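Local coordinates for Hcp protein (Burkholderia pseudomallei K96243, PDB 3WX6) that forms hexameric rings of the type VI secretion system, which as in other Hcp proteins probably stack into the tube that is expelled during secretion, at residues A[43-46]-A[50-53]; A[57-62]-A[83-88]. All coordinates share one frame; numbering follows the deposited sequence.

Contact 1: A[43-46]-A[50-53]; sequences ARLQ and TPAA
Leu-45 and Pro-51 meet in a small apolar surface contact between the loop that follows strand 36-40 and the start of the short helix 51-54, where the chain doubles back on itself. The touch is loose: Leu-45 CD2 lies 4.3 Å from Pro-51 CG, and its other methyl, CD1, comes equally close to Pro-51 CA. With CG anti to the backbone N (chi1 -176°), the leucine sends its forked end across the gap, CD2 to the far side of the proline ring and CD1 to CA, the ring atom on the backbone, where CD1 is also 4.4 Å from Thr-50 O. The segment probably belongs to the extended loop of Hcp, lying well out from the centre of the chain and against a second subunit; Arg-79 of that subunit packs on both Leu-45 and Pro-51, and Ala-43 O accepts a hydrogen bond from NH2 of that arginine. Proline suits the first turn of a helix, since its missing N-H is not needed there and its ring restricts phi. Thr-50 occupies the N-cap, its OG1 taking a weak hydrogen bond from Ala-53 N at 3.5 Å. Ala-53 O accepts a hydrogen bond from Arg-56 NH1.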
loop_
_atom_site.group_PDB
_atom_site.type_symbol
_atom_site.label_atom_id
_atom_site.label_comp_id
_atom_site.label_asym_id
_atom_site.label_seq_id
_atom_site.Cartn_x
_atom_site.Cartn_y
_atom_site.Cartn_z
ATOM N N ALA A 43 1.960 0.577 29.847
ATOM C CA ALA A 43 1.573 1.622 30.782
ATOM C C ALA A 43 1.209 1.013 32.127
ATOM O O ALA A 43 1.469 1.601 33.176
ATOM C CB ALA A 43 0.424 2.432 30.237
ATOM N N ARG A 44 0.602 -0.169 32.086
ATOM C CA ARG A 44 0.229 -0.861 33.308
ATOM C C ARG A 44 1.302 -1.887 33.629
ATOM O O ARG A 44 1.525 -2.833 32.870
ATOM C CB ARG A 44 -1.148 -1.525 33.148
ATOM C CG ARG A 44 -1.416 -2.723 34.062
ATOM C CD ARG A 44 -2.426 -3.693 33.445
ATOM N NE ARG A 44 -2.562 -4.925 34.226
ATOM C CZ ARG A 44 -1.798 -6.005 34.083
ATOM N NH1 ARG A 44 -0.832 -6.023 33.178
ATOM N NH2 ARG A 44 -2.009 -7.072 34.844
ATOM N N LEU A 45 1.982 -1.678 34.752
ATOM C CA LEU A 45 3.022 -2.597 35.184
ATOM C C LEU A 45 2.407 -3.661 36.087
ATOM O O LEU A 45 1.783 -3.345 37.103
ATOM C CB LEU A 45 4.150 -1.852 35.909
ATOM C CG LEU A 45 5.365 -2.679 36.347
ATOM C CD1 LEU A 45 6.052 -3.282 35.140
ATOM C CD2 LEU A 45 6.357 -1.856 37.153
ATOM N N GLN A 46 2.559 -4.918 35.684
ATOM C CA GLN A 46 2.175 -6.074 36.492
ATOM C C GLN A 46 2.657 -5.983 37.946
ATOM O O GLN A 46 3.795 -5.591 38.201
ATOM C CB GLN A 46 2.732 -7.352 35.853
ATOM C CG GLN A 46 2.368 -8.633 36.583
ATOM C CD GLN A 46 2.789 -9.876 35.825
ATOM O OE1 GLN A 46 2.752 -9.921 34.594
ATOM N NE2 GLN A 46 3.194 -10.899 36.565
ATOM N N THR A 50 9.424 -6.443 37.524
ATOM C CA THR A 50 10.465 -5.456 37.269
ATOM C C THR A 50 10.244 -4.812 35.909
ATOM O O THR A 50 9.894 -5.503 34.951
ATOM C CB THR A 50 11.872 -6.085 37.302
ATOM O OG1 THR A 50 11.960 -7.120 36.311
ATOM C CG2 THR A 50 12.148 -6.675 38.679
ATOM N N PRO A 51 10.427 -3.482 35.824
ATOM C CA PRO A 51 10.287 -2.740 34.566
ATOM C C PRO A 51 11.023 -3.388 33.402
ATOM O O PRO A 51 10.506 -3.380 32.284
ATOM C CB PRO A 51 10.887 -1.376 34.901
ATOM C CG PRO A 51 10.561 -1.201 36.336
ATOM C CD PRO A 51 10.698 -2.576 36.953
ATOM N N ALA A 52 12.213 -3.920 33.657
ATOM C CA ALA A 52 12.984 -4.591 32.619
ATOM C C ALA A 52 12.268 -5.809 32.034
ATOM O O ALA A 52 12.318 -6.046 30.827
ATOM C CB ALA A 52 14.336 -5.002 33.162
ATOM N N ALA A 53 11.596 -6.576 32.888
ATOM C CA ALA A 53 10.924 -7.788 32.437
ATOM C C ALA A 53 9.667 -7.456 31.648
ATOM O O ALA A 53 9.250 -8.230 30.790
ATOM C CB ALA A 53 10.592 -8.679 33.617
#

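Contact 2: A[57-62]-A[83-88]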
loop_
_atom_site.group_PDB
_atom_site.type_symbol
_atom_site.label_atom_id
_atom_site.label_comp_id
_atom_site.label_asym_id
_atom_site.label_seq_id
_atom_site.Cartn_x
_atom_site.Cartn_y
_atom_site.Cartn_z
ATOM N N GLY A 57 13.432 -4.521 24.493
ATOM C CA GLY A 57 14.310 -3.684 23.709
ATOM C C GLY A 57 14.794 -4.453 22.502
ATOM O O GLY A 57 15.318 -5.560 22.626
ATOM N N THR A 58 14.611 -3.859 21.330
ATOM C CA THR A 58 15.018 -4.483 20.086
ATOM C C THR A 58 15.662 -3.462 19.159
ATOM O O THR A 58 15.082 -2.408 18.897
ATOM C CB THR A 58 13.804 -5.116 19.376
ATOM O OG1 THR A 58 13.434 -6.335 20.035
ATOM C CG2 THR A 58 14.118 -5.404 17.923
ATOM N N ILE A 59 16.857 -3.764 18.663
ATOM C CA ILE A 59 17.448 -2.935 17.620
ATOM C C ILE A 59 17.640 -3.765 16.352
ATOM O O ILE A 59 18.185 -4.868 16.388
ATOM C CB ILE A 59 18.792 -2.286 18.082
ATOM C CG1 ILE A 59 19.288 -1.269 17.052
ATOM C CG2 ILE A 59 19.858 -3.335 18.405
ATOM C CD1 ILE A 59 20.440 -0.429 17.550
ATOM N N THR A 60 17.144 -3.248 15.234
ATOM C CA THR A 60 17.243 -3.958 13.968
ATOM C C THR A 60 18.248 -3.293 13.046
ATOM O O THR A 60 18.072 -2.142 12.666
ATOM C CB THR A 60 15.876 -4.033 13.248
ATOM O OG1 THR A 60 14.971 -4.849 14.005
ATOM C CG2 THR A 60 16.039 -4.631 11.862
ATOM N N LEU A 61 19.291 -4.028 12.673
ATOM C CA LEU A 61 20.336 -3.480 11.818
ATOM C C LEU A 61 20.216 -4.023 10.406
ATOM O O LEU A 61 20.140 -5.237 10.210
ATOM C CB LEU A 61 21.735 -3.800 12.370
ATOM C CG LEU A 61 22.304 -3.191 13.662
ATOM C CD1 LEU A 61 21.489 -3.518 14.884
ATOM C CD2 LEU A 61 23.750 -3.630 13.858
ATOM N N THR A 62 20.198 -3.133 9.418
ATOM C CA THR A 62 20.276 -3.585 8.033
ATOM C C THR A 62 21.656 -3.246 7.496
ATOM O O THR A 62 22.221 -2.201 7.812
ATOM C CB THR A 62 19.163 -2.982 7.122
ATOM O OG1 THR A 62 19.210 -3.601 5.830
ATOM C CG2 THR A 62 19.311 -1.488 6.961
ATOM N N GLU A 83 29.321 -10.350 23.372
ATOM C CA GLU A 83 30.092 -9.893 24.523
ATOM C C GLU A 83 30.239 -8.376 24.530
ATOM O O GLU A 83 30.157 -7.745 25.583
ATOM C CB GLU A 83 31.474 -10.555 24.532
ATOM C CG GLU A 83 32.026 -10.850 25.923
ATOM C CD GLU A 83 33.376 -11.544 25.866
ATOM O OE1 GLU A 83 33.929 -11.655 24.751
ATOM O OE2 GLU A 83 33.884 -11.985 26.922
ATOM N N GLU A 84 30.478 -7.800 23.356
ATOM C CA GLU A 84 30.378 -6.357 23.160
ATOM C C GLU A 84 29.409 -6.033 22.020
ATOM O O GLU A 84 29.457 -6.647 20.957
ATOM C CB GLU A 84 31.756 -5.733 22.904
ATOM C CG GLU A 84 31.701 -4.253 22.546
ATOM C CD GLU A 84 33.057 -3.673 22.192
ATOM O OE1 GLU A 84 33.989 -4.453 21.892
ATOM O OE2 GLU A 84 33.189 -2.431 22.218
ATOM N N PHE A 85 28.527 -5.071 22.257
ATOM C CA PHE A 85 27.635 -4.568 21.223
ATOM C C PHE A 85 27.592 -3.067 21.357
ATOM O O PHE A 85 26.897 -2.512 22.203
ATOM C CB PHE A 85 26.244 -5.173 21.334
ATOM C CG PHE A 85 25.459 -5.115 20.057
ATOM C CD1 PHE A 85 24.654 -4.022 19.768
ATOM C CD2 PHE A 85 25.545 -6.139 19.134
ATOM C CE1 PHE A 85 23.929 -3.967 18.590
ATOM C CE2 PHE A 85 24.834 -6.085 17.955
ATOM C CZ PHE A 85 24.018 -5.000 17.682
ATOM N N GLU A 86 28.373 -2.417 20.514
ATOM C CA GLU A 86 28.537 -0.993 20.608
ATOM C C GLU A 86 28.324 -0.371 19.245
ATOM O O GLU A 86 28.989 -0.716 18.272
ATOM C CB GLU A 86 29.927 -0.699 21.191
ATOM C CG GLU A 86 30.508 0.650 20.905
ATOM C CD GLU A 86 31.677 0.973 21.819
ATOM O OE1 GLU A 86 31.752 0.375 22.915
ATOM O OE2 GLU A 86 32.512 1.827 21.454
ATOM N N ILE A 87 27.356 0.531 19.184
ATOM C CA ILE A 87 26.985 1.163 17.935
ATOM C C ILE A 87 27.347 2.643 17.998
ATOM O O ILE A 87 26.814 3.377 18.833
ATOM C CB ILE A 87 25.470 1.000 17.650
ATOM C CG1 ILE A 87 25.144 -0.393 17.094
ATOM C CG2 ILE A 87 24.996 2.045 16.666
ATOM C CD1 ILE A 87 25.656 -0.646 15.695
ATOM N N THR A 88 28.294 3.077 17.170
ATOM C CA THR A 88 28.666 4.490 17.150
ATOM C C THR A 88 27.961 5.083 15.945
ATOM O O THR A 88 27.881 4.464 14.883
ATOM C CB THR A 88 30.196 4.712 17.097
ATOM O OG1 THR A 88 30.488 6.113 17.180
ATOM C CG2 THR A 88 30.778 4.170 15.840
#
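Phe-85 and Leu-61 face each other across the interior of the chain, reaching from strand segments whose axes come within 11.5 Å and cross at 70°. The phenylalanine CB already points toward the other strand, and CG, roughly anti to the backbone N (chi1 -158°), carries the ring on in that direction. Farther out, CE1 meets Ile-59 CG2 at 4.1 Å, the methyl approaching the ring obliquely. At the far end CZ sits against both methyls of Leu-61, and CD1, 4.1 Å away, lies at the ring edge near its plane. The leucine fork therefore receives the end of the ring, while its CD2 also meets Ile-87 CD1 tip to tip at 4.0 Å. Flat and branched apolar groups suit this buried place, where the two backbones are too far apart to pair and side chains alone must fill the gap. Phe-146 of strand 142-148 meets the Phe-85 ring with planes inclined at about 55°, and Phe-110 touches Ile-59, continuing the apolar layer. Two antiparallel sheets closing on such an apolar core fit the beta-barrel of Hcp, which belongs with the phage tail tube proteins.

Contact 1 closes before contact 2 opens, and the chain passes almost directly from helix 51-54 of the first into strand 56-63 of the second. Their centres are nevertheless about 23 Å apart: contact 1 lies about 21 Å from the centre of the chain and contact 2 about 4 Å. The loop holding contact 1 connects strands 36-40 and 56-63, neighbours in the four-stranded sheet, whereas contact 2 joins that sheet to the five-stranded one containing strand 82-87. One strand thus links a peripheral, subunit-facing loop with the barrel core. Contact 1 borders a second subunit and contact 2 has residues touching a third, so both the outlying loop and the barrel meet other copies in the twelve-chain assembly.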